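Local structure of N-acetylgalactosaminyltransferase 7 (6IWR) at residues E79-G84 against V170-P175; E337-F340 against L344-P347. The protein belongs to a family of glycosyltransferases that join a catalytic domain of the GT-A fold to a ricin-type beta-trefoil lectin domain. One frame throughout, in Å; residues are numbered along the deposited sequence.

Both contacts bear on the GT-A part of the chain, but they share no element: their centres lie 32 Å apart, and their nearest atoms about 17 Å. Interaction 1 is the outlying one, 29 Å from the centre of the chain and partly buried. There an irregular N-terminal loop is held against the end of helix 160-173 by charge and hydrogen bonds. Interaction 2 is buried, 19 Å from that centre, and joins helix 336-342 to the loop that follows it. It has no hydrogen bond across it and relies on aromatic and aliphatic packing. One contact thus ties down a distant piece of chain, whereas the other packs a local turn.

Interaction 1: E79-G84 against V170-P175; sequences EPEPPG and VIKRTP
The carboxylate of Glu81 lies along one side of the Arg173 guanidinium, the two planes 37° apart. OE2 sits at the edge, in the guanidinium plane, while OE1 meets the group obliquely. The grip is side-on and two-pronged: Arg173 NE donates to Glu81 OE2 at 3.0 Å, and Arg173 NH1 to Glu81 OE1 at 2.8 Å. Both oxygens are met on their syn sides, but the NE bond is much the straighter, with an N-H...O angle of 161°. Lys172 comes to the same carboxylate from the other side of OE1: its NZ lies 2.9 Å from Glu81 OE1, on the anti side and well out of the carboxylate plane. The lysine and glutamate chains are both extended and run toward each other, whereas Arg173 crosses Glu81 at about a right angle. Glu81 CG stands anti to the backbone N (chi1 -173°), which carries the carboxylate out to the helix end. Lys172 NZ also donates to Pro82 O, 3.0 Å away and nearly in line with the C=O bond, but its main polar partner lies outside the two segments, at Asp126 O. Arg173 NH1 and NH2 have weak outside bonds to Arg127 O and Val246 O respectively.

Helix 160-173 is the crossover between the parallel strands 149-155 and 179-186. The loop 79-84 has no regular structure; between the two segments the polar links are this salt-bridge network and the Lys172 bond to Pro82 O. Two cationic groups converge on one carboxylate, which would probably polarise the shared oxygen OE1 and stabilise the ionised form of Glu81.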
loop_
_atom_site.group_PDB
_atom_site.type_symbol
_atom_site.label_atom_id
_atom_site.label_comp_id
_atom_site.label_asym_id
_atom_site.label_seq_id
_atom_site.Cartn_x
_atom_site.Cartn_y
_atom_site.Cartn_z
ATOM N N GLU A 79 16.877 -41.536 13.176
ATOM C CA GLU A 79 17.538 -40.650 14.124
ATOM C C GLU A 79 17.490 -39.209 13.649
ATOM O O GLU A 79 17.427 -38.955 12.444
ATOM C CB GLU A 79 18.998 -41.064 14.337
ATOM C CG GLU A 79 19.257 -41.693 15.679
ATOM C CD GLU A 79 19.697 -43.127 15.537
ATOM O OE1 GLU A 79 19.303 -43.965 16.382
ATOM O OE2 GLU A 79 20.431 -43.407 14.563
ATOM N N PRO A 80 17.564 -38.242 14.572
ATOM C CA PRO A 80 17.274 -36.849 14.201
ATOM C C PRO A 80 18.169 -36.374 13.072
ATOM O O PRO A 80 19.253 -36.914 12.832
ATOM C CB PRO A 80 17.534 -36.061 15.496
ATOM C CG PRO A 80 18.466 -36.923 16.286
ATOM C CD PRO A 80 18.094 -38.348 15.946
ATOM N N GLU A 81 17.705 -35.348 12.384
ATOM C CA GLU A 81 18.326 -34.968 11.127
ATOM C C GLU A 81 19.619 -34.197 11.370
ATOM O O GLU A 81 19.607 -33.171 12.053
ATOM C CB GLU A 81 17.380 -34.128 10.278
ATOM C CG GLU A 81 17.926 -33.849 8.876
ATOM C CD GLU A 81 16.969 -33.021 8.026
ATOM O OE1 GLU A 81 17.375 -31.921 7.565
ATOM O OE2 GLU A 81 15.807 -33.467 7.842
ATOM N N PRO A 82 20.728 -34.624 10.785
ATOM C CA PRO A 82 22.009 -33.903 10.950
ATOM C C PRO A 82 21.913 -32.486 10.411
ATOM O O PRO A 82 21.521 -32.294 9.251
ATOM C CB PRO A 82 22.996 -34.734 10.113
ATOM C CG PRO A 82 22.216 -35.932 9.598
ATOM C CD PRO A 82 20.763 -35.644 9.729
ATOM N N PRO A 83 22.309 -31.469 11.186
ATOM C CA PRO A 83 22.202 -30.096 10.686
ATOM C C PRO A 83 23.132 -29.892 9.509
ATOM O O PRO A 83 24.055 -30.669 9.282
ATOM C CB PRO A 83 22.620 -29.243 11.888
ATOM C CG PRO A 83 23.543 -30.116 12.633
ATOM C CD PRO A 83 23.035 -31.522 12.463
ATOM N N GLY A 84 22.862 -28.848 8.731
ATOM C CA GLY A 84 23.789 -28.500 7.672
ATOM C C GLY A 84 25.016 -27.789 8.210
ATOM O O GLY A 84 26.130 -27.972 7.701
ATOM N N VAL A 170 15.003 -31.515 -1.429
ATOM C CA VAL A 170 14.386 -32.678 -2.077
ATOM C C VAL A 170 15.338 -33.869 -2.067
ATOM O O VAL A 170 14.947 -35.005 -1.740
ATOM C CB VAL A 170 13.955 -32.332 -3.513
ATOM C CG1 VAL A 170 13.578 -33.613 -4.265
ATOM C CG2 VAL A 170 12.811 -31.331 -3.505
ATOM N N ILE A 171 16.601 -33.628 -2.436
ATOM C CA ILE A 171 17.621 -34.663 -2.340
ATOM C C ILE A 171 17.739 -35.164 -0.898
ATOM O O ILE A 171 17.825 -36.372 -0.648
ATOM C CB ILE A 171 18.952 -34.113 -2.885
ATOM C CG1 ILE A 171 18.778 -33.675 -4.344
ATOM C CG2 ILE A 171 20.063 -35.134 -2.746
ATOM C CD1 ILE A 171 19.489 -34.567 -5.337
ATOM N N LYS A 172 17.680 -34.260 0.079
ATOM C CA LYS A 172 17.960 -34.692 1.447
ATOM C C LYS A 172 16.864 -35.590 2.011
ATOM O O LYS A 172 17.158 -36.556 2.713
ATOM C CB LYS A 172 18.175 -33.497 2.366
ATOM C CG LYS A 172 18.847 -33.894 3.658
ATOM C CD LYS A 172 19.310 -32.687 4.458
ATOM C CE LYS A 172 19.986 -33.086 5.743
ATOM N NZ LYS A 172 20.154 -31.913 6.641
ATOM N N ARG A 173 15.601 -35.288 1.756
ATOM C CA ARG A 173 14.537 -35.945 2.502
ATOM C C ARG A 173 13.732 -36.916 1.653
ATOM O O ARG A 173 12.664 -37.375 2.077
ATOM C CB ARG A 173 13.632 -34.898 3.133
ATOM C CG ARG A 173 14.433 -33.848 3.852
ATOM C CD ARG A 173 13.558 -32.951 4.651
ATOM N NE ARG A 173 14.379 -32.169 5.566
ATOM C CZ ARG A 173 14.784 -30.920 5.353
ATOM N NH1 ARG A 173 15.542 -30.318 6.257
ATOM N NH2 ARG A 173 14.430 -30.275 4.251
ATOM N N THR A 174 14.231 -37.262 0.480
ATOM C CA THR A 174 13.476 -38.138 -0.373
ATOM C C THR A 174 14.240 -39.426 -0.575
ATOM O O THR A 174 15.405 -39.394 -0.991
ATOM C CB THR A 174 13.199 -37.461 -1.720
ATOM O OG1 THR A 174 12.501 -36.244 -1.474
ATOM C CG2 THR A 174 12.308 -38.299 -2.557
ATOM N N PRO A 175 13.616 -40.565 -0.288
ATOM C CA PRO A 175 14.261 -41.859 -0.555
ATOM C C PRO A 175 14.811 -41.918 -1.974
ATOM O O PRO A 175 14.093 -41.697 -2.949
ATOM C CB PRO A 175 13.127 -42.867 -0.356
ATOM C CG PRO A 175 12.055 -42.120 0.355
ATOM C CD PRO A 175 12.176 -40.691 -0.027
#

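Interaction 2: E337-F340 against L344-P347; sequences EFFF and LYDP
Leu344 lies against the rings of both Phe339 and Phe340. Its CB rests over one face of Phe339, displaced toward the rim, 3.6 Å from the ring centroid. Its CD2 stands almost squarely over the middle of Phe340, 3.5 Å from that centroid and 5° off the ring normal. Both are CH-pi contacts, and Leu344 CD2 also comes near the Phe339 rim, 3.7 Å from Phe339 CD2. Leu344 and Phe340 lie side by side and point the same way, but Leu344 crosses Phe339 at about a right angle. With its CG anti to the backbone N (chi1 -161°), Phe339 reaches past Leu344 toward Tyr345. There its edge, at CZ, meets the Tyr345 face in a T-shaped pair, the centroids 5.5 Å apart and the planes at 88°. The backbone joins in where Leu344 CA makes a C-H...O contact of 3.4 Å with Phe339 O.

Further out, helix 355-365 covers Phe339 and Tyr345 through Ile359, and Lys362 NZ and Glu358 OE1 bond the main chain at Leu344 O and Asp346 N. Ala228 of helix 219-230 touches Phe340 and Leu344, while Ile334 and Phe332 of strand 332-335 touch Phe339 and Tyr345 respectively. The Tyr345 side chain is about 12 Å from the bound manganese ion, too far to be a ligand.

With no hydrogen bond across it, the turn after helix 336-342 meets its helix through CH-pi contacts, a T-shaped ring pair and one C-H...O contact, whereas several polar bonds to the loop come from neighbouring elements.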
loop_
_atom_site.group_PDB
_atom_site.type_symbol
_atom_site.label_atom_id
_atom_site.label_comp_id
_atom_site.label_asym_id
_atom_site.label_seq_id
_atom_site.Cartn_x
_atom_site.Cartn_y
_atom_site.Cartn_z
ATOM N N GLU A 337 0.990 -40.057 -16.868
ATOM C CA GLU A 337 0.111 -40.372 -17.963
ATOM C C GLU A 337 -1.242 -39.717 -17.786
ATOM O O GLU A 337 -1.829 -39.236 -18.734
ATOM C CB GLU A 337 -0.048 -41.877 -18.068
ATOM C CG GLU A 337 0.443 -42.461 -19.369
ATOM C CD GLU A 337 -0.128 -43.832 -19.637
ATOM O OE1 GLU A 337 -0.089 -44.684 -18.724
ATOM O OE2 GLU A 337 -0.613 -44.057 -20.762
ATOM N N PHE A 338 -1.738 -39.727 -16.560
ATOM C CA PHE A 338 -3.037 -39.165 -16.255
ATOM C C PHE A 338 -3.116 -37.671 -16.507
ATOM O O PHE A 338 -4.057 -37.197 -17.096
ATOM C CB PHE A 338 -3.374 -39.453 -14.808
ATOM C CG PHE A 338 -4.733 -39.014 -14.411
ATOM C CD1 PHE A 338 -5.841 -39.516 -15.040
ATOM C CD2 PHE A 338 -4.899 -38.107 -13.406
ATOM C CE1 PHE A 338 -7.094 -39.112 -14.673
ATOM C CE2 PHE A 338 -6.148 -37.704 -13.027
ATOM C CZ PHE A 338 -7.245 -38.203 -13.665
ATOM N N PHE A 339 -2.100 -36.937 -16.082
ATOM C CA PHE A 339 -1.950 -35.550 -16.479
ATOM C C PHE A 339 -1.989 -35.418 -17.998
ATOM O O PHE A 339 -2.671 -34.541 -18.536
ATOM C CB PHE A 339 -0.650 -34.988 -15.915
ATOM C CG PHE A 339 -0.622 -33.509 -15.871
ATOM C CD1 PHE A 339 -1.802 -32.798 -15.894
ATOM C CD2 PHE A 339 0.577 -32.825 -15.812
ATOM C CE1 PHE A 339 -1.785 -31.429 -15.843
ATOM C CE2 PHE A 339 0.607 -31.453 -15.765
ATOM C CZ PHE A 339 -0.577 -30.750 -15.777
ATOM N N PHE A 340 -1.279 -36.292 -18.721
ATOM C CA PHE A 340 -1.392 -36.205 -20.175
ATOM C C PHE A 340 -2.795 -36.574 -20.642
ATOM O O PHE A 340 -3.359 -35.886 -21.504
ATOM C CB PHE A 340 -0.324 -37.046 -20.868
ATOM C CG PHE A 340 0.990 -36.356 -20.934
ATOM C CD1 PHE A 340 1.291 -35.494 -21.981
ATOM C CD2 PHE A 340 1.902 -36.496 -19.902
ATOM C CE1 PHE A 340 2.501 -34.809 -22.017
ATOM C CE2 PHE A 340 3.100 -35.826 -19.931
ATOM C CZ PHE A 340 3.408 -34.979 -20.997
ATOM N N LEU A 344 -3.096 -30.929 -20.845
ATOM C CA LEU A 344 -2.785 -31.243 -19.467
ATOM C C LEU A 344 -3.298 -30.022 -18.746
ATOM O O LEU A 344 -4.284 -30.062 -18.022
ATOM C CB LEU A 344 -1.275 -31.320 -19.269
ATOM C CG LEU A 344 -0.408 -32.111 -20.246
ATOM C CD1 LEU A 344 0.362 -31.176 -21.163
ATOM C CD2 LEU A 344 0.556 -32.987 -19.468
ATOM N N TYR A 345 -2.605 -28.918 -19.000
ATOM C CA TYR A 345 -3.058 -27.590 -18.657
ATOM C C TYR A 345 -3.522 -27.028 -19.979
ATOM O O TYR A 345 -2.786 -27.062 -20.961
ATOM C CB TYR A 345 -1.898 -26.733 -18.158
ATOM C CG TYR A 345 -1.691 -26.722 -16.665
ATOM C CD1 TYR A 345 -2.757 -26.832 -15.787
ATOM C CD2 TYR A 345 -0.420 -26.589 -16.133
ATOM C CE1 TYR A 345 -2.557 -26.818 -14.422
ATOM C CE2 TYR A 345 -0.214 -26.574 -14.771
ATOM C CZ TYR A 345 -1.281 -26.688 -13.924
ATOM O OH TYR A 345 -1.060 -26.669 -12.573
ATOM N N ASP A 346 -4.744 -26.523 -20.015
ATOM C CA ASP A 346 -5.296 -25.999 -21.253
ATOM C C ASP A 346 -4.227 -25.101 -21.850
ATOM O O ASP A 346 -3.660 -24.267 -21.155
ATOM C CB ASP A 346 -6.590 -25.226 -20.943
ATOM C CG ASP A 346 -6.909 -24.138 -21.959
ATOM O OD1 ASP A 346 -6.452 -24.230 -23.114
ATOM O OD2 ASP A 346 -7.621 -23.187 -21.591
ATOM N N PRO A 347 -3.952 -25.271 -23.138
ATOM C CA PRO A 347 -2.868 -24.495 -23.748
ATOM C C PRO A 347 -3.225 -23.060 -24.032
ATOM O O PRO A 347 -2.315 -22.282 -24.319
ATOM C CB PRO A 347 -2.578 -25.239 -25.050
ATOM C CG PRO A 347 -3.757 -26.071 -25.296
ATOM C CD PRO A 347 -4.426 -26.360 -24.006
#